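PDB 3RZA: tripeptidase from Staphylococcus aureus subsp. aureus, which probably cleaves short peptides as a metal-dependent peptidase of the M20 family, with zinc and calcium ions bound at its metal sites. Local coordinates for residues 48-53 against 136-141; 170-175 against 349-354; 311-314 against 318-321; 320-325 against 389-394. All coordinates share one frame; numbering follows the deposited sequence.

Interaction 1: 48-53 against 136-141; sequences PILKEK and AMLEVL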
loop_
_atom_site.group_PDB
_atom_site.type_symbol
_atom_site.label_atom_id
_atom_site.label_comp_id
_atom_site.label_asym_id
_atom_site.label_seq_id
_atom_site.Cartn_x
_atom_site.Cartn_y
_atom_site.Cartn_z
ATOM N N PRO A 48 -20.623 -23.236 24.386
ATOM C CA PRO A 48 -21.496 -23.901 25.388
ATOM C C PRO A 48 -22.862 -24.389 24.863
ATOM O O PRO A 48 -23.416 -25.325 25.431
ATOM C CB PRO A 48 -21.705 -22.811 26.476
ATOM C CG PRO A 48 -20.758 -21.739 26.174
ATOM C CD PRO A 48 -20.423 -21.815 24.731
ATOM N N ILE A 49 -23.406 -23.755 23.822
ATOM C CA ILE A 49 -24.647 -24.248 23.167
ATOM C C ILE A 49 -24.419 -25.614 22.486
ATOM O O ILE A 49 -25.206 -26.541 22.676
ATOM C CB ILE A 49 -25.217 -23.225 22.155
ATOM C CG1 ILE A 49 -25.720 -21.944 22.888
ATOM C CG2 ILE A 49 -26.331 -23.843 21.374
ATOM C CD1 ILE A 49 -26.070 -20.750 21.947
ATOM N N LEU A 50 -23.314 -25.746 21.757
ATOM C CA LEU A 50 -22.930 -27.020 21.164
ATOM C C LEU A 50 -22.629 -28.098 22.197
ATOM O O LEU A 50 -23.069 -29.230 22.033
ATOM C CB LEU A 50 -21.730 -26.867 20.222
ATOM C CG LEU A 50 -21.979 -26.222 18.875
ATOM C CD1 LEU A 50 -20.659 -25.882 18.243
ATOM C CD2 LEU A 50 -22.759 -27.131 17.967
ATOM N N LYS A 51 -21.873 -27.748 23.233
ATOM C CA LYS A 51 -21.569 -28.670 24.334
ATOM C C LYS A 51 -22.828 -29.334 24.881
ATOM O O LYS A 51 -22.872 -30.564 24.971
ATOM C CB LYS A 51 -20.813 -27.963 25.469
ATOM C CG LYS A 51 -20.555 -28.851 26.706
ATOM C CD LYS A 51 -19.573 -28.213 27.677
ATOM C CE LYS A 51 -19.062 -29.242 28.677
ATOM N NZ LYS A 51 -18.128 -28.663 29.659
ATOM N N GLU A 52 -23.847 -28.533 25.201
ATOM C CA GLU A 52 -25.125 -29.081 25.720
ATOM C C GLU A 52 -25.853 -30.009 24.741
ATOM O O GLU A 52 -26.488 -30.971 25.171
ATOM C CB GLU A 52 -26.107 -27.972 26.101
ATOM C CG GLU A 52 -25.711 -27.036 27.280
ATOM C CD GLU A 52 -25.221 -27.756 28.510
ATOM O OE1 GLU A 52 -25.812 -28.794 28.891
ATOM O OE2 GLU A 52 -24.229 -27.286 29.103
ATOM N N LYS A 53 -25.791 -29.696 23.445
ATOM C CA LYS A 53 -26.359 -30.570 22.421
ATOM C C LYS A 53 -25.683 -31.946 22.411
ATOM O O LYS A 53 -26.373 -32.953 22.352
ATOM C CB LYS A 53 -26.298 -29.935 21.039
ATOM C CG LYS A 53 -27.252 -28.782 20.888
ATOM C CD LYS A 53 -27.245 -28.176 19.505
ATOM C CE LYS A 53 -28.192 -26.969 19.440
ATOM N NZ LYS A 53 -29.624 -27.359 19.617
ATOM N N ALA A 136 -24.894 -32.216 10.376
ATOM C CA ALA A 136 -24.730 -33.624 10.000
ATOM C C ALA A 136 -24.348 -34.519 11.188
ATOM O O ALA A 136 -24.990 -35.560 11.431
ATOM C CB ALA A 136 -23.701 -33.754 8.854
HETATM N N MSE A 137 -23.349 -34.093 11.954
HETATM C CA MSE A 137 -22.969 -34.814 13.182
HETATM C C MSE A 137 -24.126 -34.952 14.192
HETATM O O MSE A 137 -24.401 -36.055 14.687
HETATM C CB MSE A 137 -21.819 -34.110 13.891
HETATM C CG MSE A 137 -20.459 -34.193 13.236
HETATM SE SE MSE A 137 -19.273 -32.993 14.191
HETATM C CE MSE A 137 -17.770 -33.404 13.155
ATOM N N LEU A 138 -24.797 -33.838 14.491
ATOM C CA LEU A 138 -25.859 -33.835 15.520
ATOM C C LEU A 138 -27.044 -34.720 15.117
ATOM O O LEU A 138 -27.536 -35.499 15.926
ATOM C CB LEU A 138 -26.325 -32.401 15.826
ATOM C CG LEU A 138 -25.254 -31.512 16.496
ATOM C CD1 LEU A 138 -25.574 -30.024 16.358
ATOM C CD2 LEU A 138 -25.093 -31.870 17.931
ATOM N N GLU A 139 -27.467 -34.610 13.861
ATOM C CA GLU A 139 -28.523 -35.450 13.319
ATOM C C GLU A 139 -28.161 -36.933 13.378
ATOM O O GLU A 139 -28.974 -37.738 13.805
ATOM C CB GLU A 139 -28.837 -35.047 11.858
ATOM C CG GLU A 139 -29.848 -35.955 11.116
ATOM C CD GLU A 139 -31.217 -36.010 11.791
ATOM O OE1 GLU A 139 -31.617 -35.018 12.455
ATOM O OE2 GLU A 139 -31.904 -37.038 11.646
ATOM N N VAL A 140 -26.964 -37.287 12.927
ATOM C CA VAL A 140 -26.506 -38.692 12.974
ATOM C C VAL A 140 -26.543 -39.262 14.402
ATOM O O VAL A 140 -27.038 -40.380 14.611
ATOM C CB VAL A 140 -25.079 -38.876 12.330
ATOM C CG1 VAL A 140 -24.455 -40.235 12.706
ATOM C CG2 VAL A 140 -25.167 -38.746 10.839
ATOM N N LEU A 141 -26.077 -38.471 15.376
ATOM C CA LEU A 141 -26.119 -38.889 16.790
ATOM C C LEU A 141 -27.542 -39.134 17.244
ATOM O O LEU A 141 -27.807 -40.146 17.898
ATOM C CB LEU A 141 -25.435 -37.861 17.721
ATOM C CG LEU A 141 -23.913 -37.927 17.757
ATOM C CD1 LEU A 141 -23.339 -36.692 18.419
ATOM C CD2 LEU A 141 -23.412 -39.228 18.473
#
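Leu138 of helix 128-147 packs against Leu50 and Lys53 of helix 46-56 in a small apolar helix-to-helix contact within the alpha/beta metal-binding domain expected of an M20 peptidase. The two helices also share a floor, since Leu50 rests on Ile158 and Met137, a selenomethionine here, on Phe156 and Ile158 of strand 154-159. Helix 23-34 joins the same cluster, with its Leu33 meeting both Leu50 and Leu138. The case illustrates how two helices can belong to one layer while touching very lightly: about 113 Å² is buried between the segments, and the nearest alpha carbons, those of Lys53 and Leu138, stand 7.7 Å apart. Leu138 does most of the reaching. Its side chain meets that of Lys53 at roughly a right angle, so that the two methyl groups fall on different parts of the lysine chain; CD1 lies 4.0 Å from Lys53 CD. With chi1 at -71°, the lysine CG stands anti to the carbonyl carbon, and the chain runs straight until it bends at chi4. Only its hydrocarbon part is used here, because the ammonium group goes on to a salt bridge with Glu32 of helix 23-34. A lysine thus serves two neighbours at once, an apolar one along its stem and a charged one at its end. Helix 128-147 also carries Asp129, a ligand of zinc and calcium, near its start, whereas the side chain of Leu50 remains about 13 Å from the zinc. Leu50 CD2 makes the looser approach, 4.3 Å from Leu138 CD1, while Leu138 CD2 comes to 3.9 Å from Lys53 CB.

Interaction 2: 170-175 against 349-354; sequences KELNSE and NTFGIP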
loop_
_atom_site.group_PDB
_atom_site.type_symbol
_atom_site.label_atom_id
_atom_site.label_comp_id
_atom_site.label_asym_id
_atom_site.label_seq_id
_atom_site.Cartn_x
_atom_site.Cartn_y
_atom_site.Cartn_z
ATOM N N LYS A 170 -4.265 -26.650 16.452
ATOM C CA LYS A 170 -2.872 -26.491 16.948
ATOM C C LYS A 170 -2.739 -26.421 18.459
ATOM O O LYS A 170 -1.678 -26.729 18.995
ATOM C CB LYS A 170 -2.217 -25.233 16.351
ATOM C CG LYS A 170 -1.824 -25.386 14.903
ATOM C CD LYS A 170 -1.438 -24.065 14.256
ATOM C CE LYS A 170 -1.008 -24.292 12.802
ATOM N NZ LYS A 170 -0.943 -23.039 12.050
ATOM N N GLU A 171 -3.789 -25.949 19.133
ATOM C CA GLU A 171 -3.849 -25.906 20.613
ATOM C C GLU A 171 -4.528 -27.131 21.223
ATOM O O GLU A 171 -4.590 -27.249 22.446
ATOM C CB GLU A 171 -4.582 -24.629 21.057
ATOM C CG GLU A 171 -3.846 -23.332 20.695
ATOM C CD GLU A 171 -2.590 -23.109 21.532
ATOM O OE1 GLU A 171 -2.707 -23.094 22.771
ATOM O OE2 GLU A 171 -1.499 -22.945 20.951
ATOM N N LEU A 172 -5.020 -28.038 20.378
ATOM C CA LEU A 172 -5.712 -29.243 20.824
ATOM C C LEU A 172 -4.833 -30.127 21.739
ATOM O O LEU A 172 -3.677 -30.427 21.413
ATOM C CB LEU A 172 -6.193 -30.053 19.609
ATOM C CG LEU A 172 -7.320 -31.058 19.722
ATOM C CD1 LEU A 172 -8.609 -30.408 20.218
ATOM C CD2 LEU A 172 -7.528 -31.659 18.341
ATOM N N ASN A 173 -5.360 -30.460 22.917
ATOM C CA ASN A 173 -4.750 -31.469 23.769
ATOM C C ASN A 173 -4.939 -32.849 23.122
ATOM O O ASN A 173 -6.004 -33.436 23.218
ATOM C CB ASN A 173 -5.362 -31.423 25.166
ATOM C CG ASN A 173 -4.668 -32.343 26.151
ATOM O OD1 ASN A 173 -3.725 -33.081 25.818
ATOM N ND2 ASN A 173 -5.126 -32.289 27.394
ATOM N N SER A 174 -3.873 -33.372 22.514
ATOM C CA SER A 174 -3.931 -34.649 21.802
ATOM C C SER A 174 -4.138 -35.866 22.702
ATOM O O SER A 174 -4.503 -36.918 22.214
ATOM C CB SER A 174 -2.656 -34.851 20.959
ATOM O OG SER A 174 -1.523 -35.090 21.769
ATOM N N GLU A 175 -3.887 -35.730 24.001
ATOM C CA GLU A 175 -4.164 -36.812 24.951
ATOM C C GLU A 175 -5.660 -37.046 25.237
ATOM O O GLU A 175 -6.026 -38.099 25.741
ATOM C CB GLU A 175 -3.365 -36.606 26.237
ATOM C CG GLU A 175 -1.876 -36.878 25.994
ATOM C CD GLU A 175 -0.994 -36.381 27.095
ATOM O OE1 GLU A 175 -1.181 -36.826 28.259
ATOM O OE2 GLU A 175 -0.091 -35.559 26.794
ATOM N N ASN A 349 -3.592 -35.298 11.461
ATOM C CA ASN A 349 -2.609 -36.227 10.864
ATOM C C ASN A 349 -1.223 -36.199 11.524
ATOM O O ASN A 349 -0.621 -37.253 11.680
ATOM C CB ASN A 349 -2.463 -36.025 9.324
ATOM C CG ASN A 349 -3.504 -36.822 8.511
ATOM O OD1 ASN A 349 -3.549 -38.043 8.583
ATOM N ND2 ASN A 349 -4.338 -36.116 7.734
ATOM N N THR A 350 -0.746 -35.019 11.956
ATOM C CA THR A 350 0.561 -34.915 12.680
ATOM C C THR A 350 0.587 -35.585 14.073
ATOM O O THR A 350 1.661 -35.854 14.600
ATOM C CB THR A 350 1.084 -33.445 12.841
ATOM O OG1 THR A 350 0.409 -32.788 13.927
ATOM C CG2 THR A 350 0.932 -32.639 11.536
ATOM N N PHE A 351 -0.586 -35.857 14.646
ATOM C CA PHE A 351 -0.712 -36.698 15.853
ATOM C C PHE A 351 -0.626 -38.215 15.563
ATOM O O PHE A 351 -0.712 -39.003 16.491
ATOM C CB PHE A 351 -2.049 -36.425 16.608
ATOM C CG PHE A 351 -2.365 -34.958 16.858
ATOM C CD1 PHE A 351 -1.360 -33.986 17.013
ATOM C CD2 PHE A 351 -3.700 -34.561 16.999
ATOM C CE1 PHE A 351 -1.700 -32.632 17.260
ATOM C CE2 PHE A 351 -4.046 -33.212 17.245
ATOM C CZ PHE A 351 -3.048 -32.252 17.370
ATOM N N GLY A 352 -0.501 -38.625 14.298
ATOM C CA GLY A 352 -0.446 -40.049 13.931
ATOM C C GLY A 352 -1.791 -40.747 13.771
ATOM O O GLY A 352 -1.829 -41.962 13.725
ATOM N N ILE A 353 -2.891 -39.983 13.695
ATOM C CA ILE A 353 -4.230 -40.532 13.454
ATOM C C ILE A 353 -4.565 -40.272 11.971
ATOM O O ILE A 353 -4.835 -39.109 11.625
ATOM C CB ILE A 353 -5.315 -39.841 14.374
ATOM C CG1 ILE A 353 -4.983 -40.006 15.870
ATOM C CG2 ILE A 353 -6.686 -40.410 14.088
ATOM C CD1 ILE A 353 -5.926 -39.240 16.799
ATOM N N PRO A 354 -4.498 -41.324 11.086
ATOM C CA PRO A 354 -4.837 -41.169 9.668
ATOM C C PRO A 354 -6.177 -40.483 9.442
ATOM O O PRO A 354 -7.198 -40.968 9.912
ATOM C CB PRO A 354 -4.895 -42.619 9.161
ATOM C CG PRO A 354 -3.927 -43.332 9.991
ATOM C CD PRO A 354 -3.890 -42.651 11.324
#
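Phe351 presents one face to Ser174 and part of its edge to Leu172, so two residues of segment 170-175 meet the ring in two different ways. Ser174 CB sits almost exactly over the ring, 4.0 Å from the Phe351 centroid and 8° off the ring normal, a well-centred CH-pi contact. Leu172 approaches in the plane of the ring instead, its CD2 standing 4.0 Å from Phe351 CE2, with the two side chains crossing at about a right angle. At the serine, chi1 of 70° places OG between the backbone N and the carbonyl carbon and turns it away from the ring, which therefore faces carbon. The serine's backbone is held in an Asx turn: Asn173 OD1 accepts from Glu175 N at 3.2 Å, the donor lying well above the carbonyl plane. On the other side, the bond from Gly352 N to Asn349 O, 3.0 Å long, closes the turn that carries Phe351, between helix 344-348 and strand 355-359. Leu172 also touches Ile348 of that helix. The contact joins segment 170-175 to this turn through carbon atoms, which implies that dispersion and the CH-pi contact carry it, with the hydroxyl kept outside the interface.

Interaction 3: 311-314 against 318-321; sequences FKIN and AVVK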
loop_
_atom_site.group_PDB
_atom_site.type_symbol
_atom_site.label_atom_id
_atom_site.label_comp_id
_atom_site.label_asym_id
_atom_site.label_seq_id
_atom_site.Cartn_x
_atom_site.Cartn_y
_atom_site.Cartn_z
ATOM N N PHE A 311 0.075 -33.727 3.837
ATOM C CA PHE A 311 -0.043 -35.164 4.038
ATOM C C PHE A 311 -0.553 -35.833 2.753
ATOM O O PHE A 311 -0.993 -35.166 1.800
ATOM C CB PHE A 311 -0.969 -35.479 5.228
ATOM C CG PHE A 311 -2.424 -35.159 4.977
ATOM C CD1 PHE A 311 -2.916 -33.877 5.180
ATOM C CD2 PHE A 311 -3.310 -36.146 4.527
ATOM C CE1 PHE A 311 -4.254 -33.578 4.936
ATOM C CE2 PHE A 311 -4.646 -35.849 4.264
ATOM C CZ PHE A 311 -5.117 -34.568 4.478
ATOM N N LYS A 312 -0.429 -37.145 2.724
ATOM C CA LYS A 312 -0.985 -37.973 1.666
ATOM C C LYS A 312 -1.234 -39.314 2.316
ATOM O O LYS A 312 -0.289 -39.939 2.801
ATOM C CB LYS A 312 0.008 -38.100 0.500
ATOM C CG LYS A 312 -0.424 -39.042 -0.697
ATOM C CD LYS A 312 -1.673 -38.552 -1.428
ATOM C CE LYS A 312 -2.126 -39.539 -2.518
ATOM N NZ LYS A 312 -2.857 -40.793 -1.982
ATOM N N ILE A 313 -2.497 -39.720 2.400
ATOM C CA ILE A 313 -2.850 -41.034 2.921
ATOM C C ILE A 313 -2.877 -42.022 1.739
ATOM O O ILE A 313 -3.456 -41.739 0.678
ATOM C CB ILE A 313 -4.197 -41.023 3.658
ATOM C CG1 ILE A 313 -4.243 -39.912 4.733
ATOM C CG2 ILE A 313 -4.448 -42.378 4.281
ATOM C CD1 ILE A 313 -3.114 -39.934 5.728
ATOM N N ASN A 314 -2.200 -43.147 1.916
ATOM C CA ASN A 314 -2.174 -44.219 0.932
ATOM C C ASN A 314 -3.618 -44.653 0.596
ATOM O O ASN A 314 -4.439 -44.843 1.491
ATOM C CB ASN A 314 -1.335 -45.380 1.496
ATOM C CG ASN A 314 -1.166 -46.524 0.531
ATOM O OD1 ASN A 314 -2.143 -47.126 0.058
ATOM N ND2 ASN A 314 0.078 -46.894 0.296
ATOM N N ALA A 318 -7.533 -48.297 5.301
ATOM C CA ALA A 318 -8.911 -48.481 5.792
ATOM C C ALA A 318 -9.738 -47.203 5.769
ATOM O O ALA A 318 -10.889 -47.217 5.329
ATOM C CB ALA A 318 -8.899 -49.056 7.223
ATOM N N VAL A 319 -9.140 -46.104 6.248
ATOM C CA VAL A 319 -9.828 -44.809 6.297
ATOM C C VAL A 319 -10.317 -44.305 4.923
ATOM O O VAL A 319 -11.408 -43.726 4.830
ATOM C CB VAL A 319 -8.969 -43.718 7.020
ATOM C CG1 VAL A 319 -7.675 -43.389 6.245
ATOM C CG2 VAL A 319 -9.793 -42.475 7.272
ATOM N N VAL A 320 -9.532 -44.547 3.871
ATOM C CA VAL A 320 -9.902 -44.143 2.507
ATOM C C VAL A 320 -10.969 -45.070 1.940
ATOM O O VAL A 320 -11.966 -44.616 1.387
ATOM C CB VAL A 320 -8.679 -44.140 1.557
ATOM C CG1 VAL A 320 -9.092 -43.708 0.155
ATOM C CG2 VAL A 320 -7.542 -43.245 2.094
ATOM N N LYS A 321 -10.757 -46.374 2.094
ATOM C CA LYS A 321 -11.688 -47.391 1.581
ATOM C C LYS A 321 -13.087 -47.320 2.206
ATOM O O LYS A 321 -14.084 -47.456 1.508
ATOM C CB LYS A 321 -11.096 -48.801 1.758
ATOM C CG LYS A 321 -9.817 -49.056 0.899
ATOM C CD LYS A 321 -10.183 -49.404 -0.557
ATOM C CE LYS A 321 -9.124 -48.969 -1.597
ATOM N NZ LYS A 321 -9.307 -47.562 -2.136
#
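Ile313 and Val320 face each other across a tight change of direction, their alpha carbons 7.7 Å apart, where the chain leaves strand 299-312 and, after a few loop residues, enters helix 318-329. One methyl group carries the apolar contact. Ile313 CG2 touches two helix residues at equal distance, Val319 CG1 at 3.9 Å and Val320 CG2 at 3.9 Å. The isoleucine meets Val319 nearly at a right angle but slides past Val320 in the opposite direction. Its chi1 of -52° sets CG1 beside the backbone N and leaves CG2 opposite that nitrogen, on the branch that reaches the helix. Val320 CG2 has a second neighbour in the backbone, lying 3.5 Å from Asn314 O, so that this valine methyl sits against both the strand end and the loop that follows. Polar groups brace the connection around this core. Lys312 NZ donates to Ile313 O over 2.9 Å, from 39° out of the carbonyl plane, and also forms a salt bridge with Asp315. The side-chain oxygen of Asn314 accepts from the backbone N of Asn316, and Lys321 NZ reaches back to the Asp315 carbonyl. Beneath the apolar cluster lies the central sheet: Ile313, Val319 and Val320 all touch Val356 of strand 355-359. The backbone of Ile313 is still bonded to Val196 of strand 194-209. The arrangement fits a strand-turn-helix unit, in which the first helical turn folds back onto the strand's end; this is consistent with M20 peptidases, where the chain returns from the smaller inserted domain to the metal-binding domain.

Interaction 4: 320-325 against 389-394; sequences VKIAQE and KIVARQ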
loop_
_atom_site.group_PDB
_atom_site.type_symbol
_atom_site.label_atom_id
_atom_site.label_comp_id
_atom_site.label_asym_id
_atom_site.label_seq_id
_atom_site.Cartn_x
_atom_site.Cartn_y
_atom_site.Cartn_z
ATOM N N VAL A 320 -9.532 -44.547 3.871
ATOM C CA VAL A 320 -9.902 -44.143 2.507
ATOM C C VAL A 320 -10.969 -45.070 1.940
ATOM O O VAL A 320 -11.966 -44.616 1.387
ATOM C CB VAL A 320 -8.679 -44.140 1.557
ATOM C CG1 VAL A 320 -9.092 -43.708 0.155
ATOM C CG2 VAL A 320 -7.542 -43.245 2.094
ATOM N N LYS A 321 -10.757 -46.374 2.094
ATOM C CA LYS A 321 -11.688 -47.391 1.581
ATOM C C LYS A 321 -13.087 -47.320 2.206
ATOM O O LYS A 321 -14.084 -47.456 1.508
ATOM C CB LYS A 321 -11.096 -48.801 1.758
ATOM C CG LYS A 321 -9.817 -49.056 0.899
ATOM C CD LYS A 321 -10.183 -49.404 -0.557
ATOM C CE LYS A 321 -9.124 -48.969 -1.597
ATOM N NZ LYS A 321 -9.307 -47.562 -2.136
ATOM N N ILE A 322 -13.157 -47.065 3.507
ATOM C CA ILE A 322 -14.451 -46.868 4.199
ATOM C C ILE A 322 -15.193 -45.595 3.693
ATOM O O ILE A 322 -16.416 -45.635 3.456
ATOM C CB ILE A 322 -14.271 -46.874 5.736
ATOM C CG1 ILE A 322 -13.826 -48.274 6.212
ATOM C CG2 ILE A 322 -15.554 -46.466 6.427
ATOM C CD1 ILE A 322 -13.165 -48.293 7.613
ATOM N N ALA A 323 -14.462 -44.507 3.440
ATOM C CA ALA A 323 -15.081 -43.276 2.865
ATOM C C ALA A 323 -15.635 -43.516 1.456
ATOM O O ALA A 323 -16.756 -43.064 1.114
ATOM C CB ALA A 323 -14.069 -42.109 2.844
ATOM N N GLN A 324 -14.847 -44.214 0.637
ATOM C CA GLN A 324 -15.273 -44.555 -0.704
ATOM C C GLN A 324 -16.457 -45.545 -0.698
ATOM O O GLN A 324 -17.397 -45.376 -1.469
ATOM C CB GLN A 324 -14.108 -45.119 -1.533
ATOM C CG GLN A 324 -13.040 -44.110 -1.900
ATOM C CD GLN A 324 -11.977 -44.762 -2.733
ATOM O OE1 GLN A 324 -11.217 -45.580 -2.228
ATOM N NE2 GLN A 324 -11.968 -44.479 -4.036
ATOM N N GLU A 325 -16.411 -46.555 0.177
ATOM C CA GLU A 325 -17.534 -47.531 0.319
ATOM C C GLU A 325 -18.850 -46.835 0.705
ATOM O O GLU A 325 -19.896 -47.079 0.069
ATOM C CB GLU A 325 -17.200 -48.619 1.349
ATOM C CG GLU A 325 -18.262 -49.770 1.458
ATOM C CD GLU A 325 -17.941 -50.812 2.552
ATOM O OE1 GLU A 325 -16.796 -50.857 3.042
ATOM O OE2 GLU A 325 -18.858 -51.576 2.923
ATOM N N LYS A 389 -21.644 -47.103 10.433
ATOM C CA LYS A 389 -22.142 -48.488 10.246
ATOM C C LYS A 389 -21.081 -49.413 9.647
ATOM O O LYS A 389 -20.974 -50.570 10.063
ATOM C CB LYS A 389 -23.414 -48.528 9.360
ATOM C CG LYS A 389 -24.707 -48.025 10.031
ATOM C CD LYS A 389 -25.891 -48.035 9.042
ATOM C CE LYS A 389 -27.218 -48.116 9.765
ATOM N NZ LYS A 389 -28.408 -48.043 8.847
ATOM N N ILE A 390 -20.326 -48.909 8.656
ATOM C CA ILE A 390 -19.284 -49.702 7.986
ATOM C C ILE A 390 -18.129 -50.025 8.959
ATOM O O ILE A 390 -17.668 -51.164 9.015
ATOM C CB ILE A 390 -18.744 -48.996 6.705
ATOM C CG1 ILE A 390 -19.820 -48.976 5.602
ATOM C CG2 ILE A 390 -17.489 -49.718 6.175
ATOM C CD1 ILE A 390 -19.620 -47.860 4.535
ATOM N N VAL A 391 -17.697 -49.016 9.720
ATOM C CA VAL A 391 -16.712 -49.195 10.801
ATOM C C VAL A 391 -17.198 -50.235 11.839
ATOM O O VAL A 391 -16.411 -51.077 12.289
ATOM C CB VAL A 391 -16.363 -47.823 11.502
ATOM C CG1 VAL A 391 -15.489 -48.032 12.746
ATOM C CG2 VAL A 391 -15.655 -46.870 10.516
ATOM N N ALA A 392 -18.503 -50.194 12.166
ATOM C CA ALA A 392 -19.097 -51.126 13.140
ATOM C C ALA A 392 -19.109 -52.604 12.683
ATOM O O ALA A 392 -19.127 -53.485 13.532
ATOM C CB ALA A 392 -20.527 -50.670 13.522
ATOM N N ARG A 393 -19.080 -52.862 11.363
ATOM C CA ARG A 393 -18.981 -54.244 10.820
ATOM C C ARG A 393 -17.576 -54.849 10.812
ATOM O O ARG A 393 -17.460 -56.066 10.740
ATOM C CB ARG A 393 -19.530 -54.311 9.388
ATOM C CG ARG A 393 -21.027 -54.015 9.264
ATOM C CD ARG A 393 -21.400 -53.500 7.872
ATOM N NE ARG A 393 -22.734 -52.875 7.858
ATOM C CZ ARG A 393 -23.237 -52.116 6.867
ATOM N NH1 ARG A 393 -22.534 -51.849 5.748
ATOM N NH2 ARG A 393 -24.470 -51.609 6.994
ATOM N N GLN A 394 -16.519 -54.027 10.878
ATOM C CA GLN A 394 -15.134 -54.508 10.629
ATOM C C GLN A 394 -14.614 -55.480 11.705
ATOM O O GLN A 394 -14.177 -55.062 12.774
ATOM C CB GLN A 394 -14.141 -53.328 10.493
ATOM C CG GLN A 394 -14.442 -52.278 9.411
ATOM C CD GLN A 394 -14.644 -52.855 8.023
ATOM O OE1 GLN A 394 -13.847 -53.645 7.554
ATOM N NE2 GLN A 394 -15.713 -52.449 7.363
#
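Ile390 lies between Ile322 and Glu325, its CG2 touching both. That methyl is 3.8 Å from Ile322 CG2, where the two isoleucines slide past each other in opposite directions, and 3.4 Å from Glu325 OE1. The extended glutamate passes at a slant over Ile390, its CG 3.9 Å from Ile390 CD1 and its carboxylate against the CG1 and CG2 branches. At the tip of Ile322, CD1 meets Val391 CG2 at 4.1 Å, the side chains crossing nearly perpendicularly. Further out, Glu325 OE2 and Arg393 NH1 are separated by 4.6 Å, too far for contact, although the opposite charges may attract weakly. Close by, Gln394 NE2 donates to Ile390 O at 2.9 Å, and Arg393 N reaches the same oxygen from the other face of its carbonyl plane. On helix 318-329, Lys321 NZ bonds to Gln324 OE1 in the carbonyl plane, away from the interface. The axes of the short segments 320-325 and 389-393 approach to 10.4 Å, with 129° between their N-to-C directions. Beneath them, Ile322 and Val391 both rest on Phe181 of strand 181-184, the arrangement of neighbouring helices covering a central sheet in an alpha/beta domain, as in the metal-binding domain of M20 peptidases.

Along the chain, interaction 1 closes before the others open; interaction 3 is nested inside the loop closed by interaction 2, whose segments alternate with those of interaction 4. Interactions 3 and 4 have centres about 12 Å apart and share Val320 and Lys321, so helix 318-329 serves a strand end at its start and helix 374-393 further along. Interactions 2 and 3, with centres about 16 Å apart, touch where Asn349 packs on Phe311 and Ile313. Interaction 1 stands off, its centre 22 to 27 Å from the rest, yet helix 374-393 links it to interaction 4 through Val140. Together they bind loops and helices around one mixed sheet.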